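Local coordinates for protein glycosyltransferase Gtf1 (Streptococcus pneumoniae, PDB 4PQG) that belongs to the GT-B glycosyltransferases, with two Rossmann-like domains and an added all-antiparallel beta-sheet domain, and holds uridine-5'-diphosphate in this model, at residues M9-I14 with L39-K44; Y27-R32 with I63-N68; L245-H250 with D281-S286; V309-G314 with K495-K500. All coordinates share one frame; numbering follows the deposited sequence.

All four contacts belong to the N-terminal Rossmann-like half of the GT-B fold. Contacts 1 and 3 each join two neighbouring strands of its seven-stranded parallel sheet; their centres are about 15 Å apart, with strand 223-226 between the two pairs. Contact 4 starts from 308-310, one of the two edge strands, next to strand 282-285 of contact 3, and meets the C-terminal helix 494-508. Contact 2 lies at helix 24-38, the crossover of the contact 1 unit, where it touches the loop after helix 56-63, its centre about 12 Å from contact 1. The segments of contacts 1 and 2 alternate along the chain; contacts 3 and 4 follow in series. Contacts 3 and 4 touch the NAG; contact 2 touches both it and the uridine-5'-diphosphate.

Contact 1: M9-I14 with L39-K44; sequences MTIYNI and LNLSSK
Ile11 bonds through both its N and its O to the strand of Ser42 to Lys44. Its N donates to Ser42 O at 2.8 Å, and Lys44 N returns a bond to Ile11 O. The third carbonyl, Lys44 O, is gripped twice by Asn13. The backbone N of Asn13 comes in at 2.7 Å from Lys44 O, nearly along the C=O axis, while ND2 of the same residue donates to that oxygen at 3.0 Å from above the carbonyl plane, through an almost straight N-H (175°). With ND2 so engaged, Asn13 OD1 accepts from Arg32 of helix 24-38. Ser42 OG and Thr10 OG1 also hydrogen-bond, 3.2 Å apart.

Strand 10-15, helix 24-38 and strand 42-47 form a beta-alpha-beta unit, the first of this Rossmann-like domain; the two strands run parallel with 18° between their directions.

Apolar contacts lie on both faces. Beside Ile11, its CD1 reaches Leu41 CD1 at 4.0 Å, and the other branch of that leucine, CD2, meets Met9 CE; Val505 of helix 494-508 packs against all three residues. Beside Tyr12, the ring and the first carbons of Lys44 lie side by side, with Tyr12 CD1 3.8 Å from Lys44 CB. The lysine then bends at chi2 (-70°), and its NZ bonds to Asn68 O.

Contact 2: Y27-R32 with I63-N68; sequences YAQAYR and IGFDDN. With UDP (uridine-5'-diphosphate), chain C.
Ile63 lays its CG1 over one face of the Tyr27 ring, 3.9 Å from the centroid and 25° off the ring normal, a CH-pi contact. Its chi1 (-152°) sets CG1 anti to the backbone N, and an extended chi2 (175°) carries CD1 over the middle of the ring. The opposite face of the same ring carries the uridine-5'-diphosphate, whose C1' lies over its centre, 3.6 Å above the plane. The tyrosine is thus sandwiched between an isoleucine and the ribose, and its OH, hydrogen-bonded to His392, sits 3.3 Å from O2 of the base. Ile63 is therefore a second-shell residue that backs a wall of the nucleotide pocket.

Phe65 approaches the helix with one corner of its ring. Its CZ is 3.7 Å from Gln29 CB, which lies at the ring edge in plane, and also touches Ala30 N; the neighbouring CE1 meets Gln29 O.

Ala30 fills the place between these two side chains. Its CB points at the loop and rests 3.5 Å from Ile63 O, with Ile63 CG1 and Phe65 CZ a little farther away. No direct hydrogen bond joins the segments, but a water donates to both Ala30 O, at 3.0 Å, and Gly64 O.

Gly64, with positive phi, closes helix 56-63 in a Schellman motif, turning the chain toward strand 70-72. Helix 24-38 packs against this turn, Phe65 reaches on to Phe45 and Phe47 of strand 42-47, and across the cleft Tyr27 and Tyr31 touch Leu416 of helix 416-423.

Contact 3: L245-H250 with D281-S286; sequences LAVVVH and DFFIVS. With NAG (2-acetamido-2-deoxy-beta-D-glucopyranose), chain D.
Ala246 CB sits over one face of the Phe282 ring, 3.9 Å from its centroid and 17° off the normal, a CH-pi contact. In Phe282, chi1 (59°) sets CG between the backbone N and the carbonyl carbon, and the ring end comes nearer to the other strand. On that same face of the sheet Val248 CG2 meets Ile284 CD1 at 3.9 Å. On the opposite face of the sheet Val247 and Phe283 lie side by side, Val247 CB 3.7 Å from Phe283 CD1.

The two backbones run parallel. Val247 N bonds to Phe282 O, Ile284 N to Val247 O, and Val249 N to Ile284 O at 2.8 Å and 175°. Where the strands begin, Asp281 closes the ladder with its carboxylate: OD2 takes the Leu245 N-H at 2.7 Å through its anti lone pair, while Asp281 N donates back to Leu245 O.

Strands 244-248 and 282-285, with helix 271-275 between them in the chain, make a beta-alpha-beta unit of the Rossmann-like domain, and ligands gather at the C-terminal ends of its strands, as in other GT-B proteins. There His250 ND1 and O6 of the bound NAG (2-acetamido-2-deoxy-beta-D-glucopyranose) share a hydrogen bond of 2.8 Å, the oxygen lying in the imidazole plane. Val248 CG1 lies over one face of that ring, toward the rim, and Asp227 OD1 holds NE2, so the histidine is fixed from its far side too.

Farther out, one water links His250 O, Ser286 OG and NAG O6, another spans Val249 O and Ser286 N, and Phe274 and Phe298 pack against the Phe283 ring.

Contact 4: V309-G314 with K495-K500; sequences VTIPVG and KEILEK. With NAG (2-acetamido-2-deoxy-beta-D-glucopyranose), chain D.
Ile497 of helix 494-508, its CB directed at the segment 309-314, meets Pro312 with its side chain. From CB the chain goes on to CG1, which comes within 4.1 Å of Pro312 O. Chi2 of 61° then bends the chain and places CD1, the atom that does most of the touching. CD1 lies against the proline ring, 3.4 Å from Pro312 CD, tighter than usual van der Waals contact, and 3.7 Å from Pro312 CG, with Pro312 CB just beyond. The two side chains slide past each other in opposite directions. The same methyl also meets Ile311 CG2 at 4.0 Å, the isoleucines crossing at about a right angle.

One turn on, Lys500 lends its aliphatic part: its CD is 4.2 Å from Pro312 CD, and its CB approaches Ile311 CG2 more loosely. No hydrogen bond crosses between the segments; the join is made by carbon contacts.

The neighbours extend this packing in both directions. Ile311 goes on to Trp501 and Thr504 of the same helix and to Ile284 of the adjacent strand, while Ile497 reaches Val35 of helix 24-38. Beyond the proline, Val313 turns away from the helix toward the bound NAG, its CG1 3.4 Å from O6 of the sugar, and also touches Ala28 and Phe414.

In GT-B proteins the C-terminal helix commonly crosses back to the N-terminal domain, and helix 494-508 does so here, packing on the chain that leaves 308-310, one of the two edge strands of the parallel sheet.

Contact 1: M9-I14 with L39-K44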
# COMPACT_ATOMS: atom_id res chain seq x y z
N MET A 9 -1.49 25.24 -8.84
CA MET A 9 -1.86 24.41 -7.70
C MET A 9 -1.24 23.02 -7.86
O MET A 9 -1.34 22.41 -8.92
CB MET A 9 -3.38 24.29 -7.58
CG MET A 9 -3.81 23.63 -6.27
SD MET A 9 -5.46 22.90 -6.28
CE MET A 9 -5.26 21.72 -7.62
N THR A 10 -0.55 22.57 -6.82
CA THR A 10 -0.06 21.19 -6.78
C THR A 10 -0.61 20.50 -5.53
O THR A 10 -0.66 21.09 -4.44
CB THR A 10 1.49 21.11 -6.84
OG1 THR A 10 1.95 21.71 -8.05
CG2 THR A 10 1.98 19.66 -6.83
N ILE A 11 -1.05 19.27 -5.73
CA ILE A 11 -1.51 18.44 -4.63
C ILE A 11 -0.40 17.45 -4.27
O ILE A 11 -0.02 16.62 -5.07
CB ILE A 11 -2.83 17.73 -4.98
CG1 ILE A 11 -3.91 18.79 -5.30
CG2 ILE A 11 -3.28 16.85 -3.81
CD1 ILE A 11 -5.06 18.25 -6.12
N TYR A 12 0.14 17.61 -3.06
CA TYR A 12 1.22 16.76 -2.56
C TYR A 12 0.59 15.75 -1.63
O TYR A 12 -0.15 16.11 -0.72
CB TYR A 12 2.28 17.58 -1.80
CG TYR A 12 2.97 18.59 -2.69
CD1 TYR A 12 4.05 18.22 -3.51
CD2 TYR A 12 2.53 19.92 -2.74
CE1 TYR A 12 4.67 19.14 -4.34
CE2 TYR A 12 3.15 20.85 -3.57
CZ TYR A 12 4.21 20.46 -4.37
OH TYR A 12 4.79 21.40 -5.18
N ASN A 13 0.89 14.48 -1.86
CA ASN A 13 0.36 13.39 -1.06
C ASN A 13 1.54 12.66 -0.41
O ASN A 13 2.51 12.31 -1.09
CB ASN A 13 -0.39 12.41 -1.95
CG ASN A 13 -1.43 13.09 -2.84
OD1 ASN A 13 -2.62 12.97 -2.58
ND2 ASN A 13 -0.98 13.77 -3.90
N ILE A 14 1.43 12.42 0.89
CA ILE A 14 2.54 11.89 1.70
C ILE A 14 2.22 10.52 2.31
O ILE A 14 1.20 10.35 3.00
CB ILE A 14 2.96 12.90 2.79
CG1 ILE A 14 3.55 14.17 2.13
CG2 ILE A 14 4.00 12.30 3.72
CD1 ILE A 14 3.70 15.36 3.05
N LEU A 39 -8.59 14.84 -13.83
CA LEU A 39 -8.93 16.23 -13.59
C LEU A 39 -7.83 17.19 -14.08
O LEU A 39 -7.87 18.38 -13.77
CB LEU A 39 -9.23 16.47 -12.11
CG LEU A 39 -10.50 15.85 -11.53
CD1 LEU A 39 -10.50 16.02 -10.02
CD2 LEU A 39 -11.77 16.44 -12.15
N ASN A 40 -6.87 16.66 -14.83
CA ASN A 40 -5.70 17.43 -15.26
C ASN A 40 -5.12 18.31 -14.15
O ASN A 40 -4.89 19.50 -14.35
CB ASN A 40 -6.01 18.27 -16.49
CG ASN A 40 -5.18 17.87 -17.68
OD1 ASN A 40 -4.21 18.55 -18.03
ND2 ASN A 40 -5.54 16.75 -18.30
N LEU A 41 -4.92 17.73 -12.98
CA LEU A 41 -4.41 18.47 -11.84
C LEU A 41 -3.00 18.02 -11.55
O LEU A 41 -2.68 16.84 -11.69
CB LEU A 41 -5.29 18.26 -10.60
CG LEU A 41 -6.72 18.83 -10.64
CD1 LEU A 41 -7.43 18.52 -9.34
CD2 LEU A 41 -6.73 20.33 -10.93
N SER A 42 -2.16 18.97 -11.15
CA SER A 42 -0.78 18.66 -10.80
C SER A 42 -0.74 17.96 -9.44
O SER A 42 -1.25 18.48 -8.44
CB SER A 42 0.06 19.94 -10.78
OG SER A 42 1.43 19.65 -10.49
N SER A 43 -0.13 16.78 -9.40
CA SER A 43 -0.01 16.04 -8.15
C SER A 43 1.32 15.32 -7.99
O SER A 43 1.95 14.93 -8.97
CB SER A 43 -1.16 15.05 -8.00
OG SER A 43 -1.03 14.02 -8.95
N LYS A 44 1.72 15.14 -6.74
CA LYS A 44 2.94 14.41 -6.39
C LYS A 44 2.64 13.47 -5.23
O LYS A 44 1.97 13.86 -4.27
CB LYS A 44 4.07 15.37 -5.99
CG LYS A 44 4.39 16.42 -7.04
CD LYS A 44 5.07 15.83 -8.27
CE LYS A 44 5.54 16.96 -9.18
NZ LYS A 44 6.35 16.44 -10.31

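Contact 2: Y27-R32 with I63-N68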
# COMPACT_ATOMS: atom_id res chain seq x y z
N TYR A 27 -2.87 1.53 -2.55
CA TYR A 27 -3.81 1.44 -3.68
C TYR A 27 -4.77 2.65 -3.72
O TYR A 27 -5.09 3.15 -4.81
CB TYR A 27 -4.55 0.09 -3.69
CG TYR A 27 -3.66 -0.99 -4.23
CD1 TYR A 27 -3.56 -1.19 -5.60
CD2 TYR A 27 -2.86 -1.77 -3.38
CE1 TYR A 27 -2.72 -2.16 -6.12
CE2 TYR A 27 -2.01 -2.74 -3.89
CZ TYR A 27 -1.94 -2.92 -5.26
OH TYR A 27 -1.12 -3.86 -5.79
N ALA A 28 -5.23 3.10 -2.55
CA ALA A 28 -6.04 4.31 -2.46
C ALA A 28 -5.31 5.52 -3.06
O ALA A 28 -5.92 6.37 -3.72
CB ALA A 28 -6.41 4.61 -1.01
N GLN A 29 -4.01 5.61 -2.79
CA GLN A 29 -3.19 6.67 -3.37
C GLN A 29 -3.15 6.54 -4.88
O GLN A 29 -3.20 7.54 -5.61
CB GLN A 29 -1.77 6.64 -2.82
CG GLN A 29 -1.59 7.13 -1.39
CD GLN A 29 -0.14 7.53 -1.13
OE1 GLN A 29 0.79 6.78 -1.44
NE2 GLN A 29 0.06 8.73 -0.60
N ALA A 30 -3.03 5.31 -5.37
CA ALA A 30 -3.03 5.05 -6.79
C ALA A 30 -4.39 5.41 -7.40
O ALA A 30 -4.44 6.02 -8.47
CB ALA A 30 -2.65 3.61 -7.09
N TYR A 31 -5.49 5.06 -6.73
CA TYR A 31 -6.80 5.51 -7.19
C TYR A 31 -6.83 7.05 -7.30
O TYR A 31 -7.22 7.58 -8.34
CB TYR A 31 -7.93 5.02 -6.29
CG TYR A 31 -8.44 3.63 -6.62
CD1 TYR A 31 -9.30 3.41 -7.71
CD2 TYR A 31 -8.07 2.53 -5.84
CE1 TYR A 31 -9.79 2.14 -8.00
CE2 TYR A 31 -8.53 1.25 -6.13
CZ TYR A 31 -9.39 1.06 -7.21
OH TYR A 31 -9.86 -0.22 -7.49
N ARG A 32 -6.41 7.73 -6.24
CA ARG A 32 -6.39 9.21 -6.18
C ARG A 32 -5.56 9.82 -7.32
O ARG A 32 -5.97 10.83 -7.92
CB ARG A 32 -5.86 9.68 -4.83
CG ARG A 32 -6.20 11.13 -4.48
CD ARG A 32 -5.53 11.57 -3.20
NE ARG A 32 -5.87 10.66 -2.10
CZ ARG A 32 -5.02 10.31 -1.13
NH1 ARG A 32 -5.42 9.46 -0.20
NH2 ARG A 32 -3.78 10.78 -1.11
N ILE A 63 1.98 -0.14 -9.57
CA ILE A 63 0.70 0.19 -8.96
C ILE A 63 -0.04 1.23 -9.82
O ILE A 63 -1.20 1.55 -9.59
CB ILE A 63 0.92 0.65 -7.50
CG1 ILE A 63 -0.27 0.37 -6.61
CG2 ILE A 63 1.31 2.12 -7.41
CD1 ILE A 63 0.01 0.73 -5.16
N GLY A 64 0.67 1.76 -10.82
CA GLY A 64 0.06 2.61 -11.80
C GLY A 64 0.31 4.10 -11.70
O GLY A 64 -0.31 4.86 -12.44
N PHE A 65 1.20 4.56 -10.80
CA PHE A 65 1.58 5.98 -10.80
C PHE A 65 2.39 6.29 -12.07
O PHE A 65 3.15 5.44 -12.54
CB PHE A 65 2.46 6.34 -9.59
CG PHE A 65 1.76 6.30 -8.27
CD1 PHE A 65 0.79 7.25 -7.92
CD2 PHE A 65 2.09 5.34 -7.33
CE1 PHE A 65 0.17 7.22 -6.68
CE2 PHE A 65 1.47 5.29 -6.09
CZ PHE A 65 0.51 6.23 -5.76
N ASP A 66 2.21 7.48 -12.65
CA ASP A 66 3.13 7.96 -13.69
C ASP A 66 4.41 8.41 -13.00
O ASP A 66 4.33 8.96 -11.90
CB ASP A 66 2.56 9.18 -14.42
CG ASP A 66 1.31 8.86 -15.19
OD1 ASP A 66 1.22 7.80 -15.83
OD2 ASP A 66 0.41 9.72 -15.18
N ASP A 67 5.56 8.21 -13.65
CA ASP A 67 6.86 8.62 -13.10
C ASP A 67 6.86 10.08 -12.65
O ASP A 67 7.44 10.41 -11.62
CB ASP A 67 7.99 8.39 -14.11
CG ASP A 67 8.24 6.92 -14.39
OD1 ASP A 67 7.59 6.03 -13.78
OD2 ASP A 67 9.12 6.66 -15.24
N ASN A 68 6.22 10.96 -13.41
CA ASN A 68 6.23 12.38 -13.03
C ASN A 68 5.26 12.71 -11.90
O ASN A 68 5.18 13.85 -11.48
CB ASN A 68 6.01 13.28 -14.25
CG ASN A 68 4.64 13.13 -14.87
OD1 ASN A 68 3.65 12.80 -14.19
ND2 ASN A 68 4.55 13.37 -16.17
N1 UDP C . -4.72 -6.21 -4.07
C2 UDP C . -4.08 -6.58 -5.27
N3 UDP C . -3.77 -7.85 -5.47
C4 UDP C . -4.03 -8.81 -4.58
C5 UDP C . -4.66 -8.48 -3.37
C6 UDP C . -5.01 -7.15 -3.15
O2 UDP C . -3.81 -5.72 -6.16
O4 UDP C . -3.71 -9.99 -4.84
C1' UDP C . -5.09 -4.79 -3.90
C2' UDP C . -6.60 -4.66 -4.09
O2' UDP C . -7.01 -4.50 -5.46
C3' UDP C . -6.98 -3.45 -3.25
C4' UDP C . -5.88 -3.38 -2.19
O4' UDP C . -4.87 -4.32 -2.57
O3' UDP C . -6.95 -2.25 -4.04
C5' UDP C . -6.38 -3.75 -0.80
O5' UDP C . -7.20 -2.71 -0.31
PA UDP C . -8.33 -2.97 0.80
O1A UDP C . -9.00 -1.66 1.11
O2A UDP C . -9.17 -4.12 0.31
O3A UDP C . -7.59 -3.64 2.07
PB UDP C . -6.43 -3.09 3.04
O1B UDP C . -6.88 -3.53 4.42
O2B UDP C . -5.16 -3.75 2.55
O3B UDP C . -6.46 -1.57 2.91
O HOH W 1 -2.84 5.75 -10.96

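Contact 3: L245-H250 with D281-S286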
# COMPACT_ATOMS: atom_id res chain seq x y z
N LEU A 245 -3.74 21.80 4.51
CA LEU A 245 -3.41 20.49 5.04
C LEU A 245 -4.67 19.64 5.19
O LEU A 245 -5.61 20.02 5.88
CB LEU A 245 -2.69 20.63 6.39
CG LEU A 245 -2.33 19.32 7.12
CD1 LEU A 245 -1.33 18.51 6.31
CD2 LEU A 245 -1.82 19.59 8.52
N ALA A 246 -4.68 18.50 4.52
CA ALA A 246 -5.74 17.51 4.68
C ALA A 246 -5.14 16.22 5.23
O ALA A 246 -4.00 15.87 4.90
CB ALA A 246 -6.44 17.25 3.34
N VAL A 247 -5.89 15.55 6.10
CA VAL A 247 -5.48 14.24 6.66
C VAL A 247 -6.52 13.21 6.23
O VAL A 247 -7.72 13.37 6.49
CB VAL A 247 -5.37 14.28 8.20
CG1 VAL A 247 -5.25 12.86 8.79
CG2 VAL A 247 -4.21 15.16 8.63
N VAL A 248 -6.06 12.17 5.55
CA VAL A 248 -6.95 11.08 5.16
C VAL A 248 -6.95 10.02 6.26
O VAL A 248 -5.89 9.58 6.70
CB VAL A 248 -6.54 10.46 3.82
CG1 VAL A 248 -7.51 9.36 3.41
CG2 VAL A 248 -6.50 11.52 2.75
N VAL A 249 -8.16 9.66 6.69
CA VAL A 249 -8.38 8.60 7.66
C VAL A 249 -8.66 7.32 6.87
O VAL A 249 -9.62 7.25 6.11
CB VAL A 249 -9.57 8.93 8.60
CG1 VAL A 249 -9.78 7.83 9.64
CG2 VAL A 249 -9.35 10.28 9.27
N HIS A 250 -7.81 6.31 7.02
CA HIS A 250 -7.93 5.11 6.18
C HIS A 250 -8.65 3.92 6.78
O HIS A 250 -9.51 3.30 6.12
CB HIS A 250 -6.56 4.69 5.68
CG HIS A 250 -6.01 5.61 4.63
ND1 HIS A 250 -6.41 5.56 3.35
CD2 HIS A 250 -5.07 6.62 4.71
CE1 HIS A 250 -5.76 6.49 2.64
NE2 HIS A 250 -4.93 7.13 3.48
N ASP A 281 -6.85 21.55 7.94
CA ASP A 281 -7.92 22.24 7.22
C ASP A 281 -9.16 21.36 7.06
O ASP A 281 -10.26 21.81 7.35
CB ASP A 281 -7.42 22.76 5.88
CG ASP A 281 -6.41 23.88 6.05
OD1 ASP A 281 -6.80 24.97 6.50
OD2 ASP A 281 -5.22 23.65 5.78
N PHE A 282 -8.97 20.10 6.65
CA PHE A 282 -10.05 19.12 6.69
C PHE A 282 -9.57 17.67 6.79
O PHE A 282 -8.49 17.34 6.32
CB PHE A 282 -11.02 19.27 5.52
CG PHE A 282 -10.40 19.13 4.16
CD1 PHE A 282 -10.55 17.95 3.45
CD2 PHE A 282 -9.73 20.20 3.57
CE1 PHE A 282 -10.01 17.82 2.17
CE2 PHE A 282 -9.19 20.08 2.30
CZ PHE A 282 -9.33 18.89 1.59
N PHE A 283 -10.38 16.83 7.43
CA PHE A 283 -10.15 15.39 7.40
C PHE A 283 -10.99 14.77 6.29
O PHE A 283 -12.10 15.23 6.02
CB PHE A 283 -10.50 14.76 8.74
CG PHE A 283 -9.61 15.21 9.88
CD1 PHE A 283 -8.46 14.48 10.20
CD2 PHE A 283 -9.92 16.34 10.62
CE1 PHE A 283 -7.64 14.89 11.25
CE2 PHE A 283 -9.11 16.75 11.67
CZ PHE A 283 -7.97 16.01 11.98
N ILE A 284 -10.44 13.74 5.64
CA ILE A 284 -11.16 12.96 4.64
C ILE A 284 -11.43 11.54 5.18
O ILE A 284 -10.51 10.88 5.68
CB ILE A 284 -10.37 12.86 3.32
CG1 ILE A 284 -9.94 14.26 2.83
CG2 ILE A 284 -11.19 12.15 2.24
CD1 ILE A 284 -9.09 14.23 1.57
N VAL A 285 -12.69 11.10 5.12
CA VAL A 285 -13.06 9.71 5.44
C VAL A 285 -13.79 9.08 4.27
O VAL A 285 -14.37 9.79 3.45
CB VAL A 285 -13.94 9.57 6.69
CG1 VAL A 285 -13.22 10.10 7.92
CG2 VAL A 285 -15.28 10.28 6.50
N SER A 286 -13.82 7.74 4.19
CA SER A 286 -14.40 7.07 3.03
C SER A 286 -15.92 6.89 3.04
O SER A 286 -16.52 6.69 1.99
CB SER A 286 -13.73 5.72 2.80
OG SER A 286 -12.38 5.90 2.42
C1 NAG D . -7.16 0.42 4.63
C2 NAG D . -8.41 -0.07 5.36
C3 NAG D . -9.29 -0.31 4.13
C4 NAG D . -9.33 0.91 3.19
C5 NAG D . -7.89 1.43 2.90
C6 NAG D . -7.82 2.60 1.92
C7 NAG D . -8.81 -1.67 7.15
C8 NAG D . -8.46 -3.04 7.67
N2 NAG D . -8.20 -1.34 6.03
O1 NAG D . -5.88 0.02 5.03
O3 NAG D . -10.60 -0.74 4.48
O4 NAG D . -9.94 0.53 1.99
O5 NAG D . -7.32 1.74 4.18
O6 NAG D . -8.40 3.71 2.56
O7 NAG D . -9.60 -0.94 7.76
O HOH W 2 -12.10 6.06 5.90
O HOH W 3 -10.76 4.19 3.88

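Contact 4: V309-G314 with K495-K500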
# COMPACT_ATOMS: atom_id res chain seq x y z
N VAL A 309 -14.81 15.68 5.53
CA VAL A 309 -15.48 15.46 4.25
C VAL A 309 -15.43 13.98 3.92
O VAL A 309 -14.45 13.30 4.22
CB VAL A 309 -14.89 16.35 3.12
CG1 VAL A 309 -13.41 16.12 2.91
CG2 VAL A 309 -15.63 16.14 1.80
N THR A 310 -16.51 13.48 3.31
CA THR A 310 -16.58 12.10 2.87
C THR A 310 -16.20 11.98 1.41
O THR A 310 -16.89 12.48 0.54
CB THR A 310 -17.98 11.50 3.10
OG1 THR A 310 -18.29 11.53 4.50
CG2 THR A 310 -18.04 10.06 2.57
N ILE A 311 -15.07 11.32 1.14
CA ILE A 311 -14.66 11.04 -0.23
C ILE A 311 -14.14 9.62 -0.26
O ILE A 311 -13.12 9.32 0.36
CB ILE A 311 -13.56 12.00 -0.74
CG1 ILE A 311 -13.87 13.46 -0.40
CG2 ILE A 311 -13.34 11.80 -2.23
CD1 ILE A 311 -12.67 14.38 -0.57
N PRO A 312 -14.86 8.73 -0.97
CA PRO A 312 -14.43 7.33 -1.10
C PRO A 312 -13.01 7.26 -1.64
O PRO A 312 -12.68 8.01 -2.56
CB PRO A 312 -15.40 6.78 -2.14
CG PRO A 312 -16.65 7.57 -1.92
CD PRO A 312 -16.18 8.96 -1.58
N VAL A 313 -12.19 6.37 -1.07
CA VAL A 313 -10.79 6.18 -1.47
C VAL A 313 -10.68 5.46 -2.81
O VAL A 313 -9.62 5.40 -3.41
CB VAL A 313 -9.95 5.43 -0.40
CG1 VAL A 313 -9.74 6.30 0.83
CG2 VAL A 313 -10.55 4.08 -0.03
N GLY A 314 -11.78 4.89 -3.27
CA GLY A 314 -11.77 4.22 -4.57
C GLY A 314 -13.03 4.53 -5.34
O GLY A 314 -14.02 4.99 -4.78
N LYS A 495 -17.10 8.69 -12.48
CA LYS A 495 -17.76 9.95 -12.84
C LYS A 495 -18.22 10.76 -11.62
O LYS A 495 -17.91 11.94 -11.52
CB LYS A 495 -18.89 9.72 -13.85
CG LYS A 495 -18.33 9.24 -15.18
CD LYS A 495 -19.37 9.17 -16.30
CE LYS A 495 -18.73 8.62 -17.56
NZ LYS A 495 -19.74 8.25 -18.58
N GLU A 496 -18.92 10.11 -10.69
CA GLU A 496 -19.32 10.77 -9.43
C GLU A 496 -18.11 11.27 -8.61
O GLU A 496 -18.14 12.39 -8.08
CB GLU A 496 -20.15 9.83 -8.54
CG GLU A 496 -21.44 9.28 -9.13
CD GLU A 496 -21.95 8.04 -8.39
OE1 GLU A 496 -22.64 8.20 -7.35
OE2 GLU A 496 -21.66 6.90 -8.84
N ILE A 497 -17.08 10.43 -8.49
CA ILE A 497 -15.94 10.76 -7.60
C ILE A 497 -15.14 11.98 -8.06
O ILE A 497 -14.69 12.78 -7.23
CB ILE A 497 -15.02 9.54 -7.34
CG1 ILE A 497 -14.41 9.59 -5.94
CG2 ILE A 497 -13.90 9.45 -8.37
CD1 ILE A 497 -15.42 9.58 -4.83
N LEU A 498 -14.99 12.12 -9.38
CA LEU A 498 -14.32 13.27 -10.00
C LEU A 498 -14.94 14.58 -9.57
O LEU A 498 -14.22 15.55 -9.29
CB LEU A 498 -14.37 13.16 -11.53
CG LEU A 498 -13.59 12.00 -12.15
CD1 LEU A 498 -14.00 11.75 -13.59
CD2 LEU A 498 -12.09 12.24 -12.04
N GLU A 499 -16.27 14.60 -9.51
CA GLU A 499 -17.01 15.78 -9.07
C GLU A 499 -16.78 16.08 -7.61
O GLU A 499 -16.75 17.24 -7.21
CB GLU A 499 -18.51 15.60 -9.35
CG GLU A 499 -18.88 15.79 -10.81
CD GLU A 499 -18.48 17.17 -11.33
OE1 GLU A 499 -18.80 18.18 -10.67
OE2 GLU A 499 -17.84 17.23 -12.40
N LYS A 500 -16.63 15.03 -6.80
CA LYS A 500 -16.35 15.23 -5.38
C LYS A 500 -14.98 15.85 -5.20
O LYS A 500 -14.80 16.78 -4.40
CB LYS A 500 -16.46 13.91 -4.59
CG LYS A 500 -17.84 13.27 -4.66
CD LYS A 500 -18.00 12.11 -3.69
CE LYS A 500 -19.24 11.28 -4.02
NZ LYS A 500 -20.50 12.05 -3.81
C1 NAG D . -7.16 0.42 4.63
C2 NAG D . -8.41 -0.07 5.36
C3 NAG D . -9.29 -0.31 4.13
C4 NAG D . -9.33 0.91 3.19
C5 NAG D . -7.89 1.43 2.90
C6 NAG D . -7.82 2.60 1.92
C7 NAG D . -8.81 -1.67 7.15
C8 NAG D . -8.46 -3.04 7.67
N2 NAG D . -8.20 -1.34 6.03
O1 NAG D . -5.88 0.02 5.03
O3 NAG D . -10.60 -0.74 4.48
O4 NAG D . -9.94 0.53 1.99
O5 NAG D . -7.32 1.74 4.18
O6 NAG D . -8.40 3.71 2.56
O7 NAG D . -9.60 -0.94 7.76